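Local coordinates for type III effector HopA1 (Pseudomonas syringae pv. tomato str. DC3000, PDB 4RSX), which is a bacterial effector, probably delivered into plant host cells by the type III secretion system, represented here by the C-terminal alpha/beta part of the protein, at residues R67-D72 with R94-I99. Sequence-based numbering, arbitrary orientation.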
loop_
_atom_site.group_PDB
_atom_site.type_symbol
_atom_site.label_atom_id
_atom_site.label_comp_id
_atom_site.label_asym_id
_atom_site.label_seq_id
_atom_site.Cartn_x
_atom_site.Cartn_y
_atom_site.Cartn_z
ATOM N N ARG A 67 -4.691 14.723 6.549
ATOM C CA ARG A 67 -6.044 14.945 6.077
ATOM C C ARG A 67 -6.773 13.621 5.980
ATOM O O ARG A 67 -6.175 12.610 5.603
ATOM C CB ARG A 67 -6.010 15.611 4.701
ATOM C CG ARG A 67 -5.390 16.988 4.724
ATOM C CD ARG A 67 -5.292 17.589 3.340
ATOM N NE ARG A 67 -4.991 19.016 3.414
ATOM C CZ ARG A 67 -4.534 19.737 2.395
ATOM N NH1 ARG A 67 -4.308 19.158 1.222
ATOM N NH2 ARG A 67 -4.299 21.033 2.550
ATOM N N THR A 68 -8.060 13.619 6.317
ATOM C CA THR A 68 -8.885 12.443 6.066
ATOM C C THR A 68 -8.983 12.220 4.568
ATOM O O THR A 68 -8.893 13.177 3.791
ATOM C CB THR A 68 -10.312 12.579 6.663
ATOM O OG1 THR A 68 -11.078 11.403 6.353
ATOM C CG2 THR A 68 -11.032 13.828 6.120
ATOM N N GLN A 69 -9.144 10.960 4.168
ATOM C CA GLN A 69 -9.373 10.633 2.764
ATOM C C GLN A 69 -10.838 10.304 2.489
ATOM O O GLN A 69 -11.184 9.864 1.393
ATOM C CB GLN A 69 -8.488 9.467 2.308
ATOM C CG GLN A 69 -7.026 9.839 2.077
ATOM C CD GLN A 69 -6.285 8.820 1.204
ATOM O OE1 GLN A 69 -5.138 9.042 0.806
ATOM N NE2 GLN A 69 -6.943 7.705 0.903
ATOM N N ASP A 70 -11.683 10.495 3.498
ATOM C CA ASP A 70 -13.134 10.370 3.358
ATOM C C ASP A 70 -13.633 11.108 2.100
ATOM O O ASP A 70 -13.378 12.308 1.949
ATOM C CB ASP A 70 -13.799 10.942 4.622
ATOM C CG ASP A 70 -15.305 11.036 4.507
ATOM O OD1 ASP A 70 -15.950 10.023 4.165
ATOM O OD2 ASP A 70 -15.844 12.140 4.750
ATOM N N HIS A 71 -14.323 10.401 1.200
ATOM C CA HIS A 71 -14.727 10.983 -0.093
ATOM C C HIS A 71 -15.620 12.216 0.045
ATOM O O HIS A 71 -15.410 13.223 -0.643
ATOM C CB HIS A 71 -15.412 9.938 -0.988
ATOM C CG HIS A 71 -16.009 10.504 -2.248
ATOM N ND1 HIS A 71 -15.247 11.046 -3.265
ATOM C CD2 HIS A 71 -17.301 10.600 -2.659
ATOM C CE1 HIS A 71 -16.040 11.456 -4.242
ATOM N NE2 HIS A 71 -17.291 11.199 -3.898
ATOM N N ASP A 72 -16.616 12.128 0.926
ATOM C CA ASP A 72 -17.539 13.235 1.175
ATOM C C ASP A 72 -16.797 14.484 1.660
ATOM O O ASP A 72 -17.046 15.594 1.163
ATOM C CB ASP A 72 -18.601 12.814 2.200
ATOM C CG ASP A 72 -19.791 13.776 2.259
ATOM O OD1 ASP A 72 -19.662 14.968 1.880
ATOM O OD2 ASP A 72 -20.871 13.328 2.704
ATOM N N ARG A 94 -11.892 4.266 11.299
ATOM C CA ARG A 94 -11.953 3.231 10.260
ATOM C C ARG A 94 -11.365 3.651 8.913
ATOM O O ARG A 94 -10.780 2.833 8.201
ATOM C CB ARG A 94 -13.403 2.777 10.033
ATOM C CG ARG A 94 -14.212 2.519 11.302
ATOM C CD ARG A 94 -14.291 1.031 11.626
ATOM N NE ARG A 94 -14.752 0.241 10.481
ATOM C CZ ARG A 94 -14.834 -1.089 10.472
ATOM N NH1 ARG A 94 -14.489 -1.787 11.549
ATOM N NH2 ARG A 94 -15.260 -1.724 9.383
ATOM N N PHE A 95 -11.546 4.914 8.550
ATOM C CA PHE A 95 -11.176 5.362 7.216
ATOM C C PHE A 95 -9.680 5.643 7.095
ATOM O O PHE A 95 -8.954 5.605 8.092
ATOM C CB PHE A 95 -12.005 6.586 6.807
ATOM C CG PHE A 95 -13.425 6.250 6.385
ATOM C CD1 PHE A 95 -13.856 4.924 6.328
ATOM C CD2 PHE A 95 -14.316 7.257 6.034
ATOM C CE1 PHE A 95 -15.162 4.602 5.939
ATOM C CE2 PHE A 95 -15.625 6.949 5.638
ATOM C CZ PHE A 95 -16.045 5.615 5.594
ATOM N N PHE A 96 -9.224 5.915 5.873
ATOM C CA PHE A 96 -7.818 6.249 5.633
ATOM C C PHE A 96 -7.487 7.708 5.929
ATOM O O PHE A 96 -8.314 8.593 5.717
ATOM C CB PHE A 96 -7.453 5.984 4.176
ATOM C CG PHE A 96 -7.110 4.562 3.888
ATOM C CD1 PHE A 96 -5.849 4.064 4.197
ATOM C CD2 PHE A 96 -8.041 3.722 3.299
ATOM C CE1 PHE A 96 -5.528 2.750 3.926
ATOM C CE2 PHE A 96 -7.732 2.400 3.029
ATOM C CZ PHE A 96 -6.473 1.913 3.340
ATOM N N TYR A 97 -6.262 7.951 6.386
ATOM C CA TYR A 97 -5.734 9.305 6.489
ATOM C C TYR A 97 -4.496 9.425 5.604
ATOM O O TYR A 97 -3.708 8.483 5.490
ATOM C CB TYR A 97 -5.359 9.616 7.935
ATOM C CG TYR A 97 -6.533 9.615 8.887
ATOM C CD1 TYR A 97 -7.133 10.801 9.265
ATOM C CD2 TYR A 97 -7.034 8.430 9.414
ATOM C CE1 TYR A 97 -8.205 10.823 10.146
ATOM C CE2 TYR A 97 -8.117 8.432 10.287
ATOM C CZ TYR A 97 -8.696 9.640 10.647
ATOM O OH TYR A 97 -9.764 9.683 11.512
ATOM N N ARG A 98 -4.315 10.568 4.963
ATOM C CA ARG A 98 -3.061 10.769 4.258
ATOM C C ARG A 98 -2.191 11.723 5.030
ATOM O O ARG A 98 -2.684 12.612 5.733
ATOM C CB ARG A 98 -3.244 11.229 2.806
ATOM C CG ARG A 98 -4.212 12.366 2.610
ATOM C CD ARG A 98 -4.223 12.807 1.147
ATOM N NE ARG A 98 -4.412 11.686 0.225
ATOM C CZ ARG A 98 -4.102 11.729 -1.068
ATOM N NH1 ARG A 98 -3.583 12.835 -1.583
ATOM N NH2 ARG A 98 -4.305 10.670 -1.845
ATOM N N ILE A 99 -0.891 11.488 4.922
ATOM C CA ILE A 99 0.120 12.332 5.517
ATOM C C ILE A 99 0.821 13.025 4.364
ATOM O O ILE A 99 1.438 12.363 3.528
ATOM C CB ILE A 99 1.147 11.461 6.228
ATOM C CG1 ILE A 99 0.440 10.527 7.216
ATOM C CG2 ILE A 99 2.211 12.321 6.902
ATOM C CD1 ILE A 99 1.328 9.369 7.709
HETATM O O HOH W 1 -9.995 9.158 7.883
#
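Strand 64-68, an outermost strand of the antiparallel sheet, pairs here with strand 96-101; residues 69 and 70 then lead from 64-68 into helix 71-75. R67 and R98 form a hydrogen-bonded pair: R67 N donates to R98 O (3.0 Å), and R98 N returns a bond to R67 O (2.8 Å). T68 and Y97 are the next, non-hydrogen-bonded pair. One more backbone bond, Q69 N to F96 O, follows just beyond T68, the last residue of strand 64-68.

The side chains of Q69 and R98 run nearly perpendicular to each other. R98 CG sits between its backbone N and carbonyl carbon (chi1 48°), beside Q69 CG. The R98 chain then bends at chi3, and NE donates to Q69 OE1 at 2.8 Å. OE1 lies close to the guanidinium plane, at its edge, while NH2 adds a weak second bond. The amide nitrogen, Q69 NE2, packs on F96 CB (3.7 Å). The F96 ring makes a cation-pi contact with K144 of the neighbouring strand.

T68 OG1 lies anti to its backbone N (chi1 179°) and accepts from D70 N in an ST turn. A water joins OG1 to F96 O and sits over the centre of one face of the Y97 ring. D70 OD1 reaches the edge of the F95 ring, 3.4 Å from CE2. D70 is the N-cap of helix 71-75; its side chain caps a backbone N at the helix start, and OD2 also bonds S73 OG.

The Q69 N bond carries the pairing one residue past strand 64-68. F96 O also accepts from the water, so two donors satisfy it. The Q69 amide probably steadies the R98 guanidinium without neutralising its charge.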